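Methylcobalamin\: coenzyme M methyltransferase (Methanosarcina mazei, PDB 4AY7) catalyses methyl transfer from a methylated corrinoid to coenzyme M, a zinc-dependent reaction of methanogenesis carried out on a TIM-barrel scaffold. Local coordinates at residues 16-21 against 28-33; 139-144 against 203-208; 295-300 against 304-309. All coordinates share one frame; numbering follows the deposited sequence.

Interactions 1 and 3 each join a helix to a neighbouring stretch of chain only a few residues away, and both are partly buried; interaction 2 ties helix 130-144 to the approach of strand 206-210 across 58 intervening residues, yet covers the least area and lies at the surface. Interactions 1 and 2 touch, with Lys16, Leu19 and Leu20 of helix 15-24 packing on Asp205 and Val206, while interaction 3 stands apart from both. The chemistry differs accordingly: interaction 1 combines an arginine-aspartate pair with apolar packing, interaction 2 is almost purely polar, and interaction 3 sets one threonine-glutamate bond beside aliphatic contacts.

Interaction 1: residues 16-21 against 28-33; sequences KTRLLA and VDKVPV
Arg18 lays its guanidinium under the end of Lys30, whose CE stands over the centre of one face, 3.7 Å from Arg18 CZ. In the plane of the same group lies Asp29, gripped side-on by two nitrogens. Arg18 NE gives a nearly straight bond (175°) to Asp29 OD1 at 2.7 Å, and Arg18 NH2 reaches the syn lone pair of Asp29 OD2 at 2.8 Å; the two flat groups are only 23° from coplanar. The extended first part of the chain brings Arg18 CD to 3.4 Å from Lys30 O, and the bend at chi3 (-64°) then turns NE and NH2 to Asp29. Beside this polar pair the helix 15-24 packs on the loop that follows it: Ala21 CB meets Val28 CG1 at 3.7 Å, and Leu19 CD1 touches Pro32 CG at 4.1 Å. Leu19 and Pro32 also pack on Val320 of strand 320-323, so the helix and its returning loop lie against the parallel sheet of the TIM barrel. Lys30 NZ comes within 4.3 Å of Arg18 NH2; the paired bonds to Asp29 probably offset this like-charge approach and fix the rotation of the guanidinium.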
ATOM      1  N   LYS A  16      16.087   8.183   2.094  1.00 22.83           N
ATOM      2  CA  LYS A  16      15.993   6.929   1.396  1.00 23.51           C
ATOM      3  C   LYS A  16      16.696   5.808   2.162  1.00 22.99           C
ATOM      4  O   LYS A  16      16.103   4.756   2.395  1.00 21.73           O
ATOM      5  CB  LYS A  16      16.516   6.999  -0.078  1.00 25.95           C
ATOM      6  CG  LYS A  16      16.676   5.628  -0.769  1.00 27.50           C
ATOM      7  CD  LYS A  16      16.892   5.683  -2.261  1.00 29.90           C
ATOM      8  CE  LYS A  16      18.292   5.956  -2.780  1.00 32.89           C
ATOM      9  NZ  LYS A  16      18.202   6.237  -4.308  1.00 39.09           N
ATOM     10  N   THR A  17      17.947   6.047   2.549  1.00 23.39           N
ATOM     11  CA  THR A  17      18.764   5.010   3.249  1.00 23.60           C
ATOM     12  C   THR A  17      18.164   4.656   4.604  1.00 22.20           C
ATOM     13  O   THR A  17      18.190   3.485   5.000  1.00 21.86           O
ATOM     14  CB  THR A  17      20.256   5.300   3.385  1.00 24.09           C
ATOM     15  OG1 THR A  17      20.432   6.471   4.127  1.00 26.87           O
ATOM     16  CG2 THR A  17      21.058   5.372   2.067  1.00 25.73           C
ATOM     17  N   ARG A  18      17.592   5.640   5.286  1.00 21.79           N
ATOM     18  CA  ARG A  18      16.953   5.394   6.589  1.00 21.47           C
ATOM     19  C   ARG A  18      15.732   4.523   6.394  1.00 20.01           C
ATOM     20  O   ARG A  18      15.475   3.623   7.213  1.00 18.48           O
ATOM     21  CB  ARG A  18      16.553   6.684   7.270  1.00 22.51           C
ATOM     22  CG  ARG A  18      15.935   6.518   8.637  1.00 23.39           C
ATOM     23  CD  ARG A  18      15.540   7.824   9.267  1.00 23.90           C
ATOM     24  NE  ARG A  18      16.706   8.690   9.539  1.00 24.50           N
ATOM     25  CZ  ARG A  18      16.967   9.859   8.950  1.00 24.71           C
ATOM     26  NH1 ARG A  18      16.189  10.352   8.025  1.00 25.83           N
ATOM     27  NH2 ARG A  18      18.039  10.550   9.299  1.00 26.50           N
ATOM     28  N   LEU A  19      14.897   4.853   5.380  1.00 19.71           N
ATOM     29  CA  LEU A  19      13.665   4.060   5.192  1.00 19.23           C
ATOM     30  C   LEU A  19      13.984   2.600   4.942  1.00 19.22           C
ATOM     31  O   LEU A  19      13.362   1.702   5.501  1.00 19.01           O
ATOM     32  CB  LEU A  19      12.702   4.626   4.108  1.00 18.70           C
ATOM     33  CG  LEU A  19      11.370   3.872   3.907  1.00 18.07           C
ATOM     34  CD1 LEU A  19      10.595   3.761   5.229  1.00 17.91           C
ATOM     35  CD2 LEU A  19      10.534   4.492   2.756  1.00 17.89           C
ATOM     36  N   LEU A  20      14.903   2.360   4.035  1.00 20.25           N
ATOM     37  CA  LEU A  20      15.281   1.019   3.650  1.00 21.11           C
ATOM     38  C   LEU A  20      15.926   0.263   4.851  1.00 20.87           C
ATOM     39  O   LEU A  20      15.613  -0.893   5.155  1.00 20.64           O
ATOM     40  CB  LEU A  20      16.246   1.119   2.431  1.00 22.73           C
ATOM     41  CG  LEU A  20      15.595   1.544   1.119  1.00 22.83           C
ATOM     42  CD1 LEU A  20      16.700   1.688   0.093  1.00 23.72           C
ATOM     43  CD2 LEU A  20      14.538   0.584   0.618  1.00 23.05           C
ATOM     44  N   ALA A  21      16.801   0.941   5.551  1.00 21.43           N
ATOM     45  CA  ALA A  21      17.411   0.365   6.800  1.00 20.97           C
ATOM     46  C   ALA A  21      16.329   0.001   7.815  1.00 20.35           C
ATOM     47  O   ALA A  21      16.269  -1.161   8.349  1.00 20.64           O
ATOM     48  CB  ALA A  21      18.446   1.321   7.388  1.00 21.57           C
ATOM     49  N   VAL A  28      19.074   2.217  12.822  1.00 26.08           N
ATOM     50  CA  VAL A  28      18.897   3.578  12.364  1.00 25.78           C
ATOM     51  C   VAL A  28      19.045   4.592  13.469  1.00 26.90           C
ATOM     52  O   VAL A  28      18.935   4.256  14.666  1.00 25.40           O
ATOM     53  CB  VAL A  28      17.499   3.755  11.735  1.00 24.64           C
ATOM     54  CG1 VAL A  28      17.379   2.949  10.476  1.00 24.53           C
ATOM     55  CG2 VAL A  28      16.439   3.385  12.759  1.00 24.25           C
ATOM     56  N   ASP A  29      19.290   5.835  13.057  1.00 25.96           N
ATOM     57  CA  ASP A  29      19.367   6.942  13.986  1.00 26.41           C
ATOM     58  C   ASP A  29      18.025   7.277  14.620  1.00 24.95           C
ATOM     59  O   ASP A  29      17.953   7.663  15.764  1.00 25.98           O
ATOM     60  CB  ASP A  29      19.955   8.182  13.297  1.00 27.81           C
ATOM     61  CG  ASP A  29      19.224   8.559  12.003  1.00 27.70           C
ATOM     62  OD1 ASP A  29      18.551   7.712  11.309  1.00 26.03           O
ATOM     63  OD2 ASP A  29      19.390   9.745  11.642  1.00 28.56           O
ATOM     64  N   LYS A  30      16.942   7.155  13.850  1.00 23.41           N
ATOM     65  CA  LYS A  30      15.601   7.501  14.313  1.00 23.50           C
ATOM     66  C   LYS A  30      14.541   6.858  13.426  1.00 21.69           C
ATOM     67  O   LYS A  30      14.870   6.451  12.340  1.00 21.23           O
ATOM     68  CB  LYS A  30      15.418   9.041  14.334  1.00 24.92           C
ATOM     69  CG  LYS A  30      15.324   9.701  12.976  1.00 25.75           C
ATOM     70  CD  LYS A  30      15.420  11.228  13.012  1.00 28.21           C
ATOM     71  CE  LYS A  30      15.250  11.811  11.641  1.00 29.28           C
ATOM     72  NZ  LYS A  30      15.585  13.254  11.504  1.00 33.14           N
ATOM     73  N   VAL A  31      13.320   6.661  13.921  1.00 20.78           N
ATOM     74  CA  VAL A  31      12.244   6.036  13.137  1.00 20.30           C
ATOM     75  C   VAL A  31      11.813   7.015  12.005  1.00 20.22           C
ATOM     76  O   VAL A  31      11.545   8.196  12.289  1.00 20.55           O
ATOM     77  CB  VAL A  31      11.058   5.718  14.057  1.00 20.53           C
ATOM     78  CG1 VAL A  31       9.824   5.279  13.273  1.00 19.65           C
ATOM     79  CG2 VAL A  31      11.485   4.705  15.167  1.00 20.67           C
ATOM     80  N   PRO A  32      11.846   6.575  10.727  1.00 19.21           N
ATOM     81  CA  PRO A  32      11.314   7.427   9.625  1.00 19.88           C
ATOM     82  C   PRO A  32       9.843   7.572   9.775  1.00 19.63           C
ATOM     83  O   PRO A  32       9.178   6.670  10.340  1.00 19.40           O
ATOM     84  CB  PRO A  32      11.576   6.611   8.376  1.00 19.59           C
ATOM     85  CG  PRO A  32      11.716   5.252   8.847  1.00 19.70           C
ATOM     86  CD  PRO A  32      12.174   5.231  10.251  1.00 19.51           C
ATOM     87  N   VAL A  33       9.326   8.704   9.288  1.00 20.88           N
ATOM     88  CA  VAL A  33       7.890   8.972   9.318  1.00 20.70           C
ATOM     89  C   VAL A  33       7.444   9.186   7.908  1.00 21.95           C
ATOM     90  O   VAL A  33       7.934  10.080   7.225  1.00 22.51           O
ATOM     91  CB  VAL A  33       7.489  10.117  10.235  1.00 21.76           C
ATOM     92  CG1 VAL A  33       8.282  11.403   9.926  1.00 22.77           C
ATOM     93  CG2 VAL A  33       5.982  10.302  10.247  1.00 21.40           C
TER

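Interaction 2: residues 139-144 against 203-208; sequences IIREKV and GADVIA
Bends at chi2 (62°) and chi3 (64°) fold Arg141 back from an extended start, carrying its guanidinium from helix 130-144 to Gly203 and Asp205. The contact belongs to the alpha/beta framework of the TIM barrel: helix 130-144 precedes strand 150-155, and segment 203-208 leads from the end of helix 178-202 into the adjacent parallel strand 206-210. A single nitrogen, NH2, serves both partners. Arg141 NH2 donates to Gly203 O at 2.8 Å, nearly in line with the carbonyl bond but tilted 19° from the guanidinium plane, and Arg141 NH2 also forms a salt bridge with Asp205 OD2 at 2.7 Å, close to that plane. The guanidinium and carboxylate planes are far from coplanar, and only Arg141 NH2 and Asp205 OD2 are bonded in this pair. Gly203 closes helix 178-202 in a Schellman motif, its positive phi suited to glycine because a CB would be jammed against the preceding carbonyl oxygen. The other terminal nitrogen of Arg141, NH1, bonds to the backbone oxygens of Gly145 and Val148, so the guanidinium also holds the turn between its own helix and strand 150-155. A leucine in place of Arg141 would probably leave Gly203 O without this donor, Asp205 without this positive partner, and the oxygens of Gly145 and Val148 without NH1, loosening the link between the two helix-to-strand turns. Asp205 OD2 is shared: it is met by Arg141 NH2 on its syn side and also accepts the backbone N of Ile150.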
ATOM      1  N   ILE A 139       8.990  11.245 -13.178  1.00 24.16           N
ATOM      2  CA  ILE A 139       8.857  12.691 -12.908  1.00 24.11           C
ATOM      3  C   ILE A 139       9.201  13.010 -11.442  1.00 23.71           C
ATOM      4  O   ILE A 139       9.885  13.993 -11.160  1.00 23.92           O
ATOM      5  CB  ILE A 139       7.466  13.173 -13.158  1.00 24.14           C
ATOM      6  CG1 ILE A 139       7.132  13.039 -14.662  1.00 24.47           C
ATOM      7  CG2 ILE A 139       7.286  14.647 -12.747  1.00 24.15           C
ATOM      8  CD1 ILE A 139       5.677  13.398 -14.941  1.00 24.22           C
ATOM      9  N   ILE A 140       8.664  12.212 -10.517  1.00 22.79           N
ATOM     10  CA  ILE A 140       8.996  12.346  -9.055  1.00 22.69           C
ATOM     11  C   ILE A 140      10.516  12.220  -8.792  1.00 23.29           C
ATOM     12  O   ILE A 140      11.122  13.130  -8.259  1.00 24.09           O
ATOM     13  CB  ILE A 140       8.226  11.324  -8.206  1.00 21.88           C
ATOM     14  CG1 ILE A 140       6.740  11.687  -8.271  1.00 21.43           C
ATOM     15  CG2 ILE A 140       8.810  11.220  -6.765  1.00 20.98           C
ATOM     16  CD1 ILE A 140       5.823  10.562  -7.772  1.00 21.48           C
ATOM     17  N   ARG A 141      11.127  11.154  -9.306  1.00 23.74           N
ATOM     18  CA  ARG A 141      12.562  10.970  -9.197  1.00 24.60           C
ATOM     19  C   ARG A 141      13.350  12.157  -9.702  1.00 25.27           C
ATOM     20  O   ARG A 141      14.287  12.614  -9.058  1.00 24.80           O
ATOM     21  CB  ARG A 141      13.047   9.719  -9.921  1.00 24.88           C
ATOM     22  CG  ARG A 141      14.556   9.532  -9.810  1.00 26.15           C
ATOM     23  CD  ARG A 141      15.060   9.334  -8.360  1.00 25.97           C
ATOM     24  NE  ARG A 141      14.542   8.104  -7.764  1.00 25.55           N
ATOM     25  CZ  ARG A 141      14.279   7.921  -6.447  1.00 26.24           C
ATOM     26  NH1 ARG A 141      14.419   8.918  -5.566  1.00 26.64           N
ATOM     27  NH2 ARG A 141      13.845   6.735  -5.998  1.00 26.00           N
ATOM     28  N   GLU A 142      12.982  12.690 -10.846  1.00 26.32           N
ATOM     29  CA  GLU A 142      13.740  13.779 -11.384  1.00 27.77           C
ATOM     30  C   GLU A 142      13.639  14.986 -10.481  1.00 27.70           C
ATOM     31  O   GLU A 142      14.585  15.734 -10.387  1.00 27.88           O
ATOM     32  CB  GLU A 142      13.261  14.139 -12.814  1.00 28.74           C
ATOM     33  CG  GLU A 142      14.083  15.255 -13.428  1.00 30.91           C
ATOM     34  CD  GLU A 142      13.898  15.384 -14.939  1.00 31.81           C
ATOM     35  OE1 GLU A 142      12.870  14.871 -15.520  1.00 33.66           O
ATOM     36  OE2 GLU A 142      14.790  16.033 -15.545  1.00 32.32           O
ATOM     37  N   LYS A 143      12.493  15.199  -9.858  1.00 28.52           N
ATOM     38  CA  LYS A 143      12.310  16.394  -9.025  1.00 30.60           C
ATOM     39  C   LYS A 143      12.965  16.264  -7.652  1.00 30.01           C
ATOM     40  O   LYS A 143      13.555  17.220  -7.154  1.00 31.06           O
ATOM     41  CB  LYS A 143      10.857  16.716  -8.767  1.00 32.79           C
ATOM     42  CG  LYS A 143      10.692  18.214  -8.574  1.00 37.69           C
ATOM     43  CD  LYS A 143       9.963  18.583  -7.304  1.00 40.66           C
ATOM     44  CE  LYS A 143       9.871  20.118  -7.179  1.00 43.38           C
ATOM     45  NZ  LYS A 143       8.511  20.442  -6.634  1.00 45.90           N
ATOM     46  N   VAL A 144      12.777  15.140  -6.997  1.00 28.01           N
ATOM     47  CA  VAL A 144      13.326  14.983  -5.643  1.00 28.43           C
ATOM     48  C   VAL A 144      14.767  14.460  -5.574  1.00 28.78           C
ATOM     49  O   VAL A 144      15.434  14.586  -4.524  1.00 28.19           O
ATOM     50  CB  VAL A 144      12.455  14.059  -4.795  1.00 28.10           C
ATOM     51  CG1 VAL A 144      11.060  14.609  -4.735  1.00 27.33           C
ATOM     52  CG2 VAL A 144      12.519  12.589  -5.289  1.00 27.59           C
ATOM     53  N   GLY A 203      11.890   3.516 -10.880  1.00 23.99           N
ATOM     54  CA  GLY A 203      12.539   4.277  -9.825  1.00 23.59           C
ATOM     55  C   GLY A 203      11.982   4.143  -8.394  1.00 22.56           C
ATOM     56  O   GLY A 203      12.533   4.765  -7.473  1.00 22.99           O
ATOM     57  N   ALA A 204      10.958   3.286  -8.188  1.00 21.21           N
ATOM     58  CA  ALA A 204      10.415   2.993  -6.842  1.00 20.69           C
ATOM     59  C   ALA A 204      11.444   2.225  -6.050  1.00 20.24           C
ATOM     60  O   ALA A 204      12.127   1.327  -6.563  1.00 21.10           O
ATOM     61  CB  ALA A 204       9.100   2.184  -6.883  1.00 19.62           C
ATOM     62  N   ASP A 205      11.517   2.567  -4.778  1.00 20.54           N
ATOM     63  CA  ASP A 205      12.477   1.984  -3.816  1.00 21.09           C
ATOM     64  C   ASP A 205      11.852   0.920  -2.943  1.00 20.47           C
ATOM     65  O   ASP A 205      12.552   0.001  -2.455  1.00 20.44           O
ATOM     66  CB  ASP A 205      13.039   3.099  -2.919  1.00 21.76           C
ATOM     67  CG  ASP A 205      13.809   4.162  -3.729  1.00 23.38           C
ATOM     68  OD1 ASP A 205      14.816   3.861  -4.445  1.00 24.88           O
ATOM     69  OD2 ASP A 205      13.339   5.301  -3.745  1.00 24.88           O
ATOM     70  N   VAL A 206      10.562   1.106  -2.674  1.00 18.95           N
ATOM     71  CA  VAL A 206       9.774   0.189  -1.885  1.00 18.25           C
ATOM     72  C   VAL A 206       8.518  -0.089  -2.689  1.00 17.64           C
ATOM     73  O   VAL A 206       7.967   0.856  -3.242  1.00 17.54           O
ATOM     74  CB  VAL A 206       9.407   0.894  -0.563  1.00 18.05           C
ATOM     75  CG1 VAL A 206       8.439   0.018   0.246  1.00 18.07           C
ATOM     76  CG2 VAL A 206      10.660   1.219   0.219  1.00 18.27           C
ATOM     77  N   ILE A 207       8.029  -1.324  -2.721  1.00 17.53           N
ATOM     78  CA  ILE A 207       6.726  -1.616  -3.303  1.00 17.54           C
ATOM     79  C   ILE A 207       5.912  -1.990  -2.096  1.00 17.35           C
ATOM     80  O   ILE A 207       6.298  -2.920  -1.422  1.00 16.45           O
ATOM     81  CB  ILE A 207       6.689  -2.764  -4.379  1.00 17.91           C
ATOM     82  CG1 ILE A 207       7.685  -2.397  -5.478  1.00 18.21           C
ATOM     83  CG2 ILE A 207       5.247  -2.963  -4.865  1.00 18.32           C
ATOM     84  CD1 ILE A 207       7.323  -1.091  -6.247  1.00 18.36           C
ATOM     85  N   ALA A 208       4.807  -1.283  -1.889  1.00 16.88           N
ATOM     86  CA  ALA A 208       3.816  -1.557  -0.883  1.00 17.23           C
ATOM     87  C   ALA A 208       2.497  -2.051  -1.449  1.00 17.77           C
ATOM     88  O   ALA A 208       1.783  -1.324  -2.216  1.00 19.17           O
ATOM     89  CB  ALA A 208       3.571  -0.300  -0.081  1.00 16.89           C
TER

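Interaction 3: residues 295-300 against 304-309; sequences PFTLLP and DKIKAE
Phe296 meets Lys305 through its backbone, its carbonyl O lying 3.5 Å from Lys305 CE, where helix 294-298, with its wider pi-type turn, faces helix 303-315; the two are consecutive helices on the connection between parallel strands 287-292 and 320-323 of the TIM barrel. Thr297 comes next and carries the largest share of the contact. Thr297 OG1 donates to Glu309 OE1 at 2.6 Å, reaching the carboxylate on its syn side, while Glu309 approaches from the opposite direction on an extended chain. With OG1 beside the backbone N (chi1 -56°), the methyl is left to face the other helix, and Thr297 CG2 lies 3.6 Å from Ile306 CG1, the two side chains passing alongside each other in opposite senses. Thr297 O is also close to this branch, 3.4 Å from Ile306 CG1. One residue on, Leu298 crosses Ile306 at about a right angle. Both side chains also touch helix 333-346, Leu298 on Leu339 and Ile306 on Ala338, which extends the apolar packing to a third helix. Leu298 O accepts a bond from Asn335 ND2. On the aliphatic side the meeting is between methyl groups, Leu298 CD1 lying 4.0 Å from Ile306 CG2.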
ATOM      1  N   PRO A 295      -9.214   6.748   9.986  1.00 26.63           N
ATOM      2  CA  PRO A 295     -10.571   7.283  10.155  1.00 28.01           C
ATOM      3  C   PRO A 295     -10.856   7.926  11.500  1.00 28.76           C
ATOM      4  O   PRO A 295     -11.675   8.868  11.545  1.00 28.71           O
ATOM      5  CB  PRO A 295     -11.473   6.033   9.903  1.00 28.62           C
ATOM      6  CG  PRO A 295     -10.616   4.878  10.373  1.00 28.41           C
ATOM      7  CD  PRO A 295      -9.210   5.256   9.918  1.00 27.64           C
ATOM      8  N   PHE A 296     -10.244   7.468  12.600  1.00 28.29           N
ATOM      9  CA  PHE A 296     -10.592   7.989  13.922  1.00 28.87           C
ATOM     10  C   PHE A 296      -9.553   8.865  14.612  1.00 26.81           C
ATOM     11  O   PHE A 296      -9.778   9.429  15.702  1.00 26.80           O
ATOM     12  CB  PHE A 296     -11.197   6.906  14.793  1.00 32.14           C
ATOM     13  CG  PHE A 296     -12.294   6.129  14.096  1.00 35.24           C
ATOM     14  CD1 PHE A 296     -13.465   6.777  13.687  1.00 38.52           C
ATOM     15  CD2 PHE A 296     -12.133   4.785  13.762  1.00 38.92           C
ATOM     16  CE1 PHE A 296     -14.475   6.082  13.028  1.00 41.59           C
ATOM     17  CE2 PHE A 296     -13.130   4.081  13.084  1.00 40.56           C
ATOM     18  CZ  PHE A 296     -14.308   4.735  12.704  1.00 41.63           C
ATOM     19  N   THR A 297      -8.418   9.071  13.986  1.00 24.86           N
ATOM     20  CA  THR A 297      -7.475   9.958  14.592  1.00 25.68           C
ATOM     21  C   THR A 297      -6.934  10.957  13.606  1.00 24.69           C
ATOM     22  O   THR A 297      -6.997  12.190  13.815  1.00 23.52           O
ATOM     23  CB  THR A 297      -6.341   9.152  15.278  1.00 25.75           C
ATOM     24  OG1 THR A 297      -6.908   8.226  16.232  1.00 26.02           O
ATOM     25  CG2 THR A 297      -5.297  10.052  15.882  1.00 25.70           C
ATOM     26  N   LEU A 298      -6.431  10.447  12.507  1.00 24.20           N
ATOM     27  CA  LEU A 298      -5.769  11.351  11.598  1.00 24.45           C
ATOM     28  C   LEU A 298      -6.804  12.291  10.908  1.00 23.92           C
ATOM     29  O   LEU A 298      -6.520  13.474  10.696  1.00 24.48           O
ATOM     30  CB  LEU A 298      -4.947  10.470  10.667  1.00 25.75           C
ATOM     31  CG  LEU A 298      -3.661  10.919  10.001  1.00 27.44           C
ATOM     32  CD1 LEU A 298      -2.591  11.549  10.844  1.00 26.40           C
ATOM     33  CD2 LEU A 298      -3.148   9.636   9.314  1.00 27.93           C
ATOM     34  N   LEU A 299      -7.979  11.766  10.569  1.00 23.63           N
ATOM     35  CA  LEU A 299      -8.984  12.504   9.827  1.00 24.40           C
ATOM     36  C   LEU A 299      -9.582  13.558  10.761  1.00 25.12           C
ATOM     37  O   LEU A 299      -9.534  14.703  10.410  1.00 24.21           O
ATOM     38  CB  LEU A 299     -10.039  11.560   9.212  1.00 24.92           C
ATOM     39  CG  LEU A 299     -11.411  12.094   8.778  1.00 25.87           C
ATOM     40  CD1 LEU A 299     -11.227  13.232   7.744  1.00 26.59           C
ATOM     41  CD2 LEU A 299     -12.294  10.957   8.269  1.00 25.49           C
ATOM     42  N   PRO A 300     -10.083  13.158  11.968  1.00 24.97           N
ATOM     43  CA  PRO A 300     -10.722  14.160  12.809  1.00 26.21           C
ATOM     44  C   PRO A 300      -9.793  14.995  13.636  1.00 26.68           C
ATOM     45  O   PRO A 300     -10.179  16.050  14.104  1.00 27.68           O
ATOM     46  CB  PRO A 300     -11.699  13.343  13.687  1.00 26.52           C
ATOM     47  CG  PRO A 300     -11.221  11.962  13.667  1.00 26.57           C
ATOM     48  CD  PRO A 300     -10.428  11.782  12.385  1.00 25.53           C
ATOM     49  N   ASP A 304      -3.275  17.140  18.919  1.00 27.50           N
ATOM     50  CA  ASP A 304      -2.675  16.560  20.109  1.00 28.58           C
ATOM     51  C   ASP A 304      -3.017  15.120  20.332  1.00 27.20           C
ATOM     52  O   ASP A 304      -2.225  14.412  20.983  1.00 25.99           O
ATOM     53  CB  ASP A 304      -3.026  17.368  21.369  1.00 31.34           C
ATOM     54  CG  ASP A 304      -2.333  18.717  21.397  1.00 34.63           C
ATOM     55  OD1 ASP A 304      -1.364  18.894  20.609  1.00 36.14           O
ATOM     56  OD2 ASP A 304      -2.738  19.600  22.199  1.00 36.56           O
ATOM     57  N   LYS A 305      -4.165  14.674  19.790  1.00 26.31           N
ATOM     58  CA  LYS A 305      -4.518  13.270  19.837  1.00 25.66           C
ATOM     59  C   LYS A 305      -3.681  12.441  18.867  1.00 24.29           C
ATOM     60  O   LYS A 305      -3.228  11.313  19.172  1.00 24.80           O
ATOM     61  CB  LYS A 305      -5.977  13.121  19.627  1.00 27.33           C
ATOM     62  CG  LYS A 305      -6.577  11.734  19.768  1.00 28.45           C
ATOM     63  CD  LYS A 305      -7.858  11.664  18.914  1.00 30.40           C
ATOM     64  CE  LYS A 305      -8.458  10.229  18.809  1.00 31.37           C
ATOM     65  NZ  LYS A 305      -9.765  10.223  19.512  1.00 35.42           N
ATOM     66  N   ILE A 306      -3.406  13.001  17.686  1.00 23.38           N
ATOM     67  CA  ILE A 306      -2.513  12.394  16.694  1.00 22.02           C
ATOM     68  C   ILE A 306      -1.118  12.264  17.322  1.00 22.68           C
ATOM     69  O   ILE A 306      -0.523  11.175  17.250  1.00 21.14           O
ATOM     70  CB  ILE A 306      -2.485  13.178  15.391  1.00 21.22           C
ATOM     71  CG1 ILE A 306      -3.882  13.179  14.773  1.00 21.15           C
ATOM     72  CG2 ILE A 306      -1.374  12.739  14.413  1.00 19.99           C
ATOM     73  CD1 ILE A 306      -4.094  14.273  13.679  1.00 21.06           C
ATOM     74  N   LYS A 307      -0.617  13.313  17.963  1.00 23.58           N
ATOM     75  CA  LYS A 307       0.759  13.258  18.547  1.00 24.69           C
ATOM     76  C   LYS A 307       0.839  12.246  19.680  1.00 24.23           C
ATOM     77  O   LYS A 307       1.783  11.471  19.725  1.00 23.33           O
ATOM     78  CB  LYS A 307       1.308  14.609  18.974  1.00 26.31           C
ATOM     79  CG  LYS A 307       1.430  15.605  17.819  1.00 27.66           C
ATOM     80  CD  LYS A 307       2.459  16.709  18.060  1.00 29.65           C
ATOM     81  CE  LYS A 307       2.031  17.677  19.103  1.00 32.23           C
ATOM     82  NZ  LYS A 307       2.995  18.831  19.378  1.00 34.56           N
ATOM     83  N   ALA A 308      -0.182  12.204  20.510  1.00 24.17           N
ATOM     84  CA  ALA A 308      -0.245  11.239  21.577  1.00 24.81           C
ATOM     85  C   ALA A 308      -0.210   9.762  21.086  1.00 24.00           C
ATOM     86  O   ALA A 308       0.529   8.915  21.639  1.00 23.33           O
ATOM     87  CB  ALA A 308      -1.448  11.480  22.470  1.00 25.31           C
ATOM     88  N   GLU A 309      -0.987   9.444  20.071  1.00 24.61           N
ATOM     89  CA  GLU A 309      -1.073   8.082  19.554  1.00 24.26           C
ATOM     90  C   GLU A 309       0.168   7.744  18.768  1.00 22.87           C
ATOM     91  O   GLU A 309       0.580   6.599  18.804  1.00 22.57           O
ATOM     92  CB  GLU A 309      -2.364   7.882  18.718  1.00 26.55           C
ATOM     93  CG  GLU A 309      -3.577   7.967  19.663  1.00 29.00           C
ATOM     94  CD  GLU A 309      -4.922   7.918  18.912  1.00 32.13           C
ATOM     95  OE1 GLU A 309      -4.929   7.539  17.699  1.00 31.32           O
ATOM     96  OE2 GLU A 309      -5.973   8.289  19.548  1.00 34.50           O
TER